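Long-range contacts in tryptophan halogenase superfamily (Brevundimonas sp. BAL3, PDB 6FRL), which probably uses reduced flavin to halogenate an aromatic substrate such as an indole, with a preference for bromination over chlorination: residues 8-14 with 369-374; 364-368 with 381-386. All blocks are in the same frame, centred on the assembly; numbering follows the deposited sequence.

How the contacts relate
Both contacts lie on the connection between helix 354-367 and helix 376-402, and their centres are about 16 Å apart. Contact 2 packs the end of the first helix, residues 364-368, against an early part of the second, residues 381-386. Residues 369-374, the loop between these helices, turn outward in contact 1 and meet the N-terminal residues 8-14. The paired segments alternate along the chain. The two contacts adjoin at Leu368 and Phe369 and do not otherwise touch each other. Contact 1 is the more peripheral, its centre about 31 Å from the centre of the chain, against about 19 Å for that of contact 2. Trp333 borders both, and so does the second subunit.

Contact 1: residues 8-14 with 369-374; sequences DPRIRSV and FPDRRF
A type I beta turn, Asp371 to Phe374, docks here on the N-terminal lead-in to the first strand of the Rossmann-type sheet. Arg372 N donates to Pro9 O at 3.0 Å, the direct hydrogen bond between the segments. The donor stands above the carbonyl plane. Water 1 adds a second link, accepting from Ile11 N and donating to Pro370 O.

Ile11 supplies most of the apolar contact. Ile11 CG1 lies beside the backbone N (chi1 -59°) and reaches Phe369 CE2 at 3.8 Å. Ile11 CD1 goes further, to Arg372 CG and to Phe374 CZ, the latter at 3.9 Å. Val14 CG2 meets the edge of the Phe369 ring.

At the surface the guanidinium groups of Arg12 and Arg372 stack nearly parallel, planes 6° apart and centres 3.5 Å apart. Arg372 bends at chi3 (55°) to lay its group there. The like charges are probably eased by Asp218, which forms a salt bridge with Arg12 NE and also touches Arg372.

Asp371 OD1 accepts from Arg373 N in an Asx turn. Asp371 OD2 forms a salt bridge with Arg373 NH1 at 2.6 Å. Arg373 NH1 also lies 3.6 Å from Pro9 CG, while Arg373 NH2 has a second acid partner, Asp462 of the second subunit.

Leu219 of strand 219-222 packs against Ile11, Phe369 and Phe374, Trp333 of strand 333-334 packs on Pro370 and Phe374, and Arg12 and Val14 share backbone hydrogen bonds with Lys40 of strand 40-45, the neighbour of strand 13-17.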
ATOM      1  N   ASP B   8     -10.521  -1.634  35.557  1.00 60.07           N
ATOM      2  CA  ASP B   8     -10.421  -1.023  34.177  1.00 61.58           C
ATOM      3  C   ASP B   8      -8.959  -0.793  33.725  1.00 51.39           C
ATOM      4  O   ASP B   8      -8.251   0.093  34.262  1.00 49.19           O
ATOM      5  CB  ASP B   8     -11.179   0.302  34.109  1.00 67.63           C
ATOM      6  CG  ASP B   8     -11.733   0.602  32.720  1.00 76.94           C
ATOM      7  OD1 ASP B   8     -11.202   0.132  31.698  1.00 85.72           O
ATOM      8  OD2 ASP B   8     -12.745   1.323  32.643  1.00 86.86           O
ATOM      9  N   PRO B   9      -8.499  -1.573  32.720  1.00 43.71           N
ATOM     10  CA  PRO B   9      -7.086  -1.434  32.334  1.00 40.92           C
ATOM     11  C   PRO B   9      -6.732  -0.106  31.595  1.00 39.76           C
ATOM     12  O   PRO B   9      -5.581   0.216  31.481  1.00 36.34           O
ATOM     13  CB  PRO B   9      -6.829  -2.670  31.472  1.00 39.40           C
ATOM     14  CG  PRO B   9      -8.177  -3.171  31.065  1.00 39.69           C
ATOM     15  CD  PRO B   9      -9.245  -2.406  31.761  1.00 41.08           C
ATOM     16  N   ARG B  10      -7.725   0.605  31.064  1.00 41.75           N
ATOM     17  CA  ARG B  10      -7.665   2.019  30.651  1.00 43.45           C
ATOM     18  C   ARG B  10      -6.445   2.853  31.118  1.00 39.83           C
ATOM     19  O   ARG B  10      -6.180   2.963  32.323  1.00 38.70           O
ATOM     20  CB  ARG B  10      -8.957   2.711  31.166  1.00 53.73           C
ATOM     21  CG  ARG B  10      -9.409   3.938  30.397  1.00 68.28           C
ATOM     22  CD  ARG B  10     -10.600   4.652  31.075  1.00 75.42           C
ATOM     23  NE  ARG B  10     -11.880   3.934  30.996  1.00 84.45           N
ATOM     24  CZ  ARG B  10     -12.579   3.716  29.877  1.00 92.49           C
ATOM     25  NH1 ARG B  10     -12.144   4.146  28.689  1.00 99.95           N
ATOM     26  NH2 ARG B  10     -13.734   3.051  29.933  1.00 90.19           N
ATOM     27  N   ILE B  11      -5.724   3.451  30.162  1.00 35.48           N
ATOM     28  CA  ILE B  11      -4.713   4.500  30.476  1.00 35.05           C
ATOM     29  C   ILE B  11      -5.441   5.723  31.092  1.00 34.18           C
ATOM     30  O   ILE B  11      -6.404   6.248  30.510  1.00 34.76           O
ATOM     31  CB  ILE B  11      -3.904   4.974  29.213  1.00 34.30           C
ATOM     32  CG1 ILE B  11      -3.147   3.821  28.529  1.00 34.72           C
ATOM     33  CG2 ILE B  11      -2.919   6.088  29.561  1.00 31.57           C
ATOM     34  CD1 ILE B  11      -1.969   3.280  29.304  1.00 36.18           C
ATOM     35  N   ARG B  12      -4.992   6.158  32.259  1.00 32.03           N
ATOM     36  CA  ARG B  12      -5.601   7.303  32.965  1.00 33.52           C
ATOM     37  C   ARG B  12      -4.841   8.620  32.807  1.00 31.92           C
ATOM     38  O   ARG B  12      -5.373   9.676  33.107  1.00 32.87           O
ATOM     39  CB  ARG B  12      -5.717   6.973  34.472  1.00 34.68           C
ATOM     40  CG  ARG B  12      -6.495   5.686  34.774  1.00 35.95           C
ATOM     41  CD  ARG B  12      -6.141   5.120  36.124  1.00 36.61           C
ATOM     42  NE  ARG B  12      -4.736   4.707  36.217  1.00 41.25           N
ATOM     43  CZ  ARG B  12      -4.159   4.209  37.312  1.00 44.39           C
ATOM     44  NH1 ARG B  12      -4.863   4.020  38.440  1.00 41.74           N
ATOM     45  NH2 ARG B  12      -2.873   3.879  37.292  1.00 46.27           N
ATOM     46  N   SER B  13      -3.589   8.556  32.381  1.00 30.26           N
ATOM     47  CA  SER B  13      -2.741   9.724  32.377  1.00 30.61           C
ATOM     48  C   SER B  13      -1.582   9.562  31.385  1.00 31.81           C
ATOM     49  O   SER B  13      -1.099   8.429  31.152  1.00 32.89           O
ATOM     50  CB  SER B  13      -2.188   9.972  33.773  1.00 32.28           C
ATOM     51  OG  SER B  13      -1.460   8.840  34.269  1.00 33.67           O
ATOM     52  N   VAL B  14      -1.156  10.692  30.808  1.00 28.62           N
ATOM     53  CA  VAL B  14      -0.081  10.720  29.827  1.00 29.36           C
ATOM     54  C   VAL B  14       0.854  11.859  30.185  1.00 31.15           C
ATOM     55  O   VAL B  14       0.408  13.014  30.382  1.00 33.14           O
ATOM     56  CB  VAL B  14      -0.592  10.929  28.388  1.00 28.23           C
ATOM     57  CG1 VAL B  14       0.589  10.998  27.395  1.00 29.46           C
ATOM     58  CG2 VAL B  14      -1.574   9.826  28.011  1.00 27.33           C
ATOM     59  N   PHE B 369      -2.884   2.898  20.162  1.00 31.63           N
ATOM     60  CA  PHE B 369      -2.928   3.353  21.580  1.00 30.27           C
ATOM     61  C   PHE B 369      -3.159   2.192  22.535  1.00 29.02           C
ATOM     62  O   PHE B 369      -4.056   1.386  22.316  1.00 28.67           O
ATOM     63  CB  PHE B 369      -3.973   4.456  21.856  1.00 26.74           C
ATOM     64  CG  PHE B 369      -3.641   5.318  23.057  1.00 25.23           C
ATOM     65  CD1 PHE B 369      -2.765   6.373  22.938  1.00 24.97           C
ATOM     66  CD2 PHE B 369      -4.216   5.071  24.300  1.00 25.57           C
ATOM     67  CE1 PHE B 369      -2.450   7.172  24.027  1.00 25.76           C
ATOM     68  CE2 PHE B 369      -3.907   5.854  25.395  1.00 26.26           C
ATOM     69  CZ  PHE B 369      -3.017   6.899  25.272  1.00 26.19           C
ATOM     70  N   PRO B 370      -2.330   2.089  23.561  1.00 29.07           N
ATOM     71  CA  PRO B 370      -2.384   0.914  24.410  1.00 31.30           C
ATOM     72  C   PRO B 370      -3.326   1.070  25.614  1.00 31.52           C
ATOM     73  O   PRO B 370      -3.865   2.150  25.852  1.00 34.62           O
ATOM     74  CB  PRO B 370      -0.936   0.834  24.925  1.00 32.65           C
ATOM     75  CG  PRO B 370      -0.573   2.274  25.134  1.00 31.18           C
ATOM     76  CD  PRO B 370      -1.281   3.033  24.014  1.00 29.43           C
ATOM     77  N   ASP B 371      -3.504  -0.033  26.345  1.00 32.34           N
ATOM     78  CA  ASP B 371      -3.941  -0.015  27.728  1.00 31.92           C
ATOM     79  C   ASP B 371      -2.754  -0.377  28.675  1.00 32.58           C
ATOM     80  O   ASP B 371      -1.588  -0.521  28.236  1.00 30.18           O
ATOM     81  CB  ASP B 371      -5.187  -0.887  27.943  1.00 34.49           C
ATOM     82  CG  ASP B 371      -4.915  -2.380  27.859  1.00 36.57           C
ATOM     83  OD1 ASP B 371      -3.737  -2.857  27.986  1.00 41.78           O
ATOM     84  OD2 ASP B 371      -5.914  -3.079  27.639  1.00 36.49           O
ATOM     85  N   ARG B 372      -3.054  -0.485  29.975  1.00 33.72           N
ATOM     86  CA  ARG B 372      -2.035  -0.596  31.007  1.00 35.31           C
ATOM     87  C   ARG B 372      -1.345  -1.937  31.073  1.00 33.39           C
ATOM     88  O   ARG B 372      -0.341  -2.040  31.779  1.00 29.06           O
ATOM     89  CB  ARG B 372      -2.607  -0.232  32.367  1.00 38.61           C
ATOM     90  CG  ARG B 372      -2.892   1.266  32.495  1.00 41.39           C
ATOM     91  CD  ARG B 372      -3.752   1.566  33.697  1.00 40.04           C
ATOM     92  NE  ARG B 372      -3.168   1.031  34.903  1.00 40.57           N
ATOM     93  CZ  ARG B 372      -3.797   0.927  36.071  1.00 46.40           C
ATOM     94  NH1 ARG B 372      -5.041   1.338  36.216  1.00 49.82           N
ATOM     95  NH2 ARG B 372      -3.166   0.412  37.118  1.00 50.79           N
ATOM     96  N   ARG B 373      -1.877  -2.928  30.353  1.00 32.73           N
ATOM     97  CA  ARG B 373      -1.206  -4.215  30.146  1.00 37.42           C
ATOM     98  C   ARG B 373      -0.063  -4.150  29.138  1.00 36.08           C
ATOM     99  O   ARG B 373       0.775  -5.054  29.120  1.00 31.90           O
ATOM    100  CB  ARG B 373      -2.195  -5.311  29.681  1.00 44.23           C
ATOM    101  CG  ARG B 373      -3.352  -5.567  30.632  1.00 48.46           C
ATOM    102  CD  ARG B 373      -4.087  -6.864  30.282  1.00 55.70           C
ATOM    103  NE  ARG B 373      -4.511  -6.982  28.881  1.00 63.41           N
ATOM    104  CZ  ARG B 373      -5.493  -6.280  28.295  1.00 64.75           C
ATOM    105  NH1 ARG B 373      -6.159  -5.340  28.956  1.00 62.95           N
ATOM    106  NH2 ARG B 373      -5.791  -6.499  27.011  1.00 64.23           N
ATOM    107  N   PHE B 374      -0.049  -3.124  28.276  1.00 33.57           N
ATOM    108  CA  PHE B 374       1.021  -2.920  27.292  1.00 30.19           C
ATOM    109  C   PHE B 374       1.374  -4.217  26.541  1.00 26.21           C
ATOM    110  O   PHE B 374       2.537  -4.686  26.517  1.00 24.19           O
ATOM    111  CB  PHE B 374       2.242  -2.254  27.965  1.00 31.81           C
ATOM    112  CG  PHE B 374       2.056  -0.786  28.228  1.00 32.77           C
ATOM    113  CD1 PHE B 374       1.477  -0.343  29.430  1.00 32.46           C
ATOM    114  CD2 PHE B 374       2.424   0.165  27.265  1.00 32.05           C
ATOM    115  CE1 PHE B 374       1.279   1.014  29.673  1.00 31.66           C
ATOM    116  CE2 PHE B 374       2.229   1.528  27.498  1.00 32.45           C
ATOM    117  CZ  PHE B 374       1.641   1.949  28.710  1.00 33.96           C
TER
HETATM  118  O   HOH W   1      -6.212   2.805  27.511  1.00 31.54           O

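Contact 2: residues 364-368 with 381-386; sequences RLKAL and EFNDQT
Arg364 lays its aliphatic chain over one face of the Phe382 ring. Arg364 CD makes a CH-pi contact, 4.0 Å from the Phe382 ring centroid, and Arg364 CG comes to 3.5 Å from Phe382 CD2. CG is anti to the backbone N (chi1 -168°), which sends the chain across to helix 376-402. The bend at chi3 then stands the guanidinium almost upright to the ring, with planes 86° apart.

Arg364 NE donates to Gln385 OE1 at 2.9 Å, and this oxygen lies in the guanidinium plane. The other end of the same amide is held too: Gln385 NE2 gives an almost straight bond (174°) to Glu381 OE1. Water 2 accepts from Arg364 NH1 and donates to Thr386 OG1, which in turn donates to Phe382 O.

Leu368 CD1 meets the edge of the Phe382 ring and lies 3.8 Å from Phe382 CB. Trp333 meets that ring edge to face.

Arg364 NH2 has a salt bridge to Glu389, so a buried arginine is met by an acid, an amide and water. That network probably offsets the cost of burying its charge. The bond to Glu381 probably fixes the amide rotation and so keeps Gln385 OE1 turned to Arg364.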
ATOM      1  N   ARG B 364       0.561   6.878  14.407  1.00 27.35           N
ATOM      2  CA  ARG B 364       0.807   5.494  14.792  1.00 29.53           C
ATOM      3  C   ARG B 364       0.454   5.228  16.284  1.00 28.55           C
ATOM      4  O   ARG B 364      -0.156   4.201  16.597  1.00 30.08           O
ATOM      5  CB  ARG B 364       2.254   5.147  14.450  1.00 30.06           C
ATOM      6  CG  ARG B 364       2.629   3.697  14.502  1.00 32.88           C
ATOM      7  CD  ARG B 364       4.067   3.515  13.998  1.00 37.17           C
ATOM      8  NE  ARG B 364       4.130   3.684  12.540  1.00 37.38           N
ATOM      9  CZ  ARG B 364       4.830   4.599  11.869  1.00 38.01           C
ATOM     10  NH1 ARG B 364       5.624   5.477  12.483  1.00 37.03           N
ATOM     11  NH2 ARG B 364       4.758   4.605  10.529  1.00 41.95           N
ATOM     12  N   LEU B 365       0.797   6.161  17.167  1.00 26.55           N
ATOM     13  CA  LEU B 365       0.466   6.064  18.583  1.00 28.33           C
ATOM     14  C   LEU B 365      -1.033   5.994  18.805  1.00 31.34           C
ATOM     15  O   LEU B 365      -1.507   5.156  19.594  1.00 29.87           O
ATOM     16  CB  LEU B 365       1.031   7.258  19.379  1.00 28.53           C
ATOM     17  CG  LEU B 365       0.665   7.348  20.864  1.00 29.45           C
ATOM     18  CD1 LEU B 365       0.910   6.044  21.594  1.00 30.04           C
ATOM     19  CD2 LEU B 365       1.429   8.473  21.517  1.00 31.20           C
ATOM     20  N   LYS B 366      -1.769   6.886  18.137  1.00 31.22           N
ATOM     21  CA  LYS B 366      -3.242   6.833  18.148  1.00 31.74           C
ATOM     22  C   LYS B 366      -3.819   5.524  17.573  1.00 29.52           C
ATOM     23  O   LYS B 366      -4.677   4.900  18.195  1.00 32.14           O
ATOM     24  CB  LYS B 366      -3.838   8.045  17.421  1.00 31.73           C
ATOM     25  CG  LYS B 366      -3.552   9.370  18.136  1.00 32.19           C
ATOM     26  CD  LYS B 366      -4.380  10.535  17.602  1.00 35.18           C
ATOM     27  CE  LYS B 366      -3.896  10.995  16.233  1.00 35.59           C
ATOM     28  NZ  LYS B 366      -4.855  11.974  15.665  1.00 35.33           N
ATOM     29  N   ALA B 367      -3.336   5.090  16.415  1.00 29.32           N
ATOM     30  CA  ALA B 367      -3.832   3.827  15.801  1.00 29.17           C
ATOM     31  C   ALA B 367      -3.557   2.560  16.669  1.00 28.91           C
ATOM     32  O   ALA B 367      -4.314   1.584  16.624  1.00 29.09           O
ATOM     33  CB  ALA B 367      -3.249   3.666  14.385  1.00 28.22           C
ATOM     34  N   LEU B 368      -2.473   2.598  17.446  1.00 29.51           N
ATOM     35  CA  LEU B 368      -2.070   1.491  18.313  1.00 30.88           C
ATOM     36  C   LEU B 368      -2.096   1.885  19.781  1.00 32.00           C
ATOM     37  O   LEU B 368      -1.415   1.244  20.581  1.00 39.51           O
ATOM     38  CB  LEU B 368      -0.666   0.973  17.921  1.00 30.05           C
ATOM     39  CG  LEU B 368      -0.486   0.474  16.484  1.00 30.22           C
ATOM     40  CD1 LEU B 368       0.983   0.305  16.114  1.00 28.54           C
ATOM     41  CD2 LEU B 368      -1.225  -0.837  16.262  1.00 29.23           C
ATOM     42  N   GLU B 381       4.477  -4.313  16.580  1.00 30.96           N
ATOM     43  CA  GLU B 381       3.996  -3.651  15.367  1.00 31.47           C
ATOM     44  C   GLU B 381       4.452  -2.182  15.271  1.00 29.55           C
ATOM     45  O   GLU B 381       4.938  -1.772  14.245  1.00 30.04           O
ATOM     46  CB  GLU B 381       2.457  -3.748  15.271  1.00 33.90           C
ATOM     47  CG  GLU B 381       1.823  -3.169  14.001  1.00 35.55           C
ATOM     48  CD  GLU B 381       2.263  -3.864  12.700  1.00 38.75           C
ATOM     49  OE1 GLU B 381       2.063  -3.224  11.634  1.00 36.22           O
ATOM     50  OE2 GLU B 381       2.861  -4.989  12.751  1.00 36.53           O
ATOM     51  N   PHE B 382       4.289  -1.403  16.344  1.00 29.18           N
ATOM     52  CA  PHE B 382       4.747  -0.001  16.378  1.00 25.64           C
ATOM     53  C   PHE B 382       6.233   0.062  16.078  1.00 23.99           C
ATOM     54  O   PHE B 382       6.666   0.867  15.262  1.00 25.56           O
ATOM     55  CB  PHE B 382       4.443   0.651  17.733  1.00 24.33           C
ATOM     56  CG  PHE B 382       4.749   2.140  17.806  1.00 23.12           C
ATOM     57  CD1 PHE B 382       6.057   2.606  17.953  1.00 23.10           C
ATOM     58  CD2 PHE B 382       3.724   3.075  17.812  1.00 22.51           C
ATOM     59  CE1 PHE B 382       6.322   3.973  18.037  1.00 22.81           C
ATOM     60  CE2 PHE B 382       3.992   4.448  17.901  1.00 22.40           C
ATOM     61  CZ  PHE B 382       5.292   4.895  18.013  1.00 21.59           C
ATOM     62  N   ASN B 383       7.004  -0.798  16.716  1.00 25.71           N
ATOM     63  CA  ASN B 383       8.466  -0.792  16.546  1.00 26.91           C
ATOM     64  C   ASN B 383       8.866  -1.173  15.152  1.00 27.25           C
ATOM     65  O   ASN B 383       9.775  -0.543  14.576  1.00 26.63           O
ATOM     66  CB  ASN B 383       9.176  -1.656  17.608  1.00 25.77           C
ATOM     67  CG  ASN B 383       9.189  -0.986  18.976  1.00 27.45           C
ATOM     68  OD1 ASN B 383       9.225   0.247  19.068  1.00 26.14           O
ATOM     69  ND2 ASN B 383       9.150  -1.796  20.056  1.00 27.87           N
ATOM     70  N   ASP B 384       8.143  -2.140  14.587  1.00 27.48           N
ATOM     71  CA  ASP B 384       8.399  -2.604  13.223  1.00 28.74           C
ATOM     72  C   ASP B 384       8.065  -1.541  12.159  1.00 26.61           C
ATOM     73  O   ASP B 384       8.866  -1.271  11.270  1.00 23.17           O
ATOM     74  CB  ASP B 384       7.670  -3.933  12.937  1.00 29.57           C
ATOM     75  CG  ASP B 384       8.141  -4.573  11.629  1.00 30.88           C
ATOM     76  OD1 ASP B 384       9.321  -4.967  11.521  1.00 29.30           O
ATOM     77  OD2 ASP B 384       7.334  -4.639  10.688  1.00 34.93           O
ATOM     78  N   GLN B 385       6.892  -0.930  12.258  1.00 29.45           N
ATOM     79  CA  GLN B 385       6.509   0.129  11.315  1.00 30.23           C
ATOM     80  C   GLN B 385       7.546   1.259  11.362  1.00 30.54           C
ATOM     81  O   GLN B 385       8.075   1.662  10.326  1.00 33.18           O
ATOM     82  CB  GLN B 385       5.095   0.685  11.618  1.00 31.12           C
ATOM     83  CG  GLN B 385       3.943  -0.283  11.427  1.00 31.07           C
ATOM     84  CD  GLN B 385       2.553   0.339  11.652  1.00 34.32           C
ATOM     85  OE1 GLN B 385       2.371   1.567  11.655  1.00 34.63           O
ATOM     86  NE2 GLN B 385       1.550  -0.530  11.839  1.00 35.87           N
ATOM     87  N   THR B 386       7.835   1.753  12.569  1.00 28.98           N
ATOM     88  CA  THR B 386       8.757   2.889  12.775  1.00 27.18           C
ATOM     89  C   THR B 386      10.148   2.652  12.164  1.00 25.90           C
ATOM     90  O   THR B 386      10.698   3.514  11.464  1.00 28.06           O
ATOM     91  CB  THR B 386       8.882   3.223  14.291  1.00 27.92           C
ATOM     92  OG1 THR B 386       7.573   3.394  14.876  1.00 28.14           O
ATOM     93  CG2 THR B 386       9.716   4.483  14.509  1.00 27.71           C
TER
HETATM   94  O   HOH W   2       6.909   6.050  15.035  1.00 31.66           O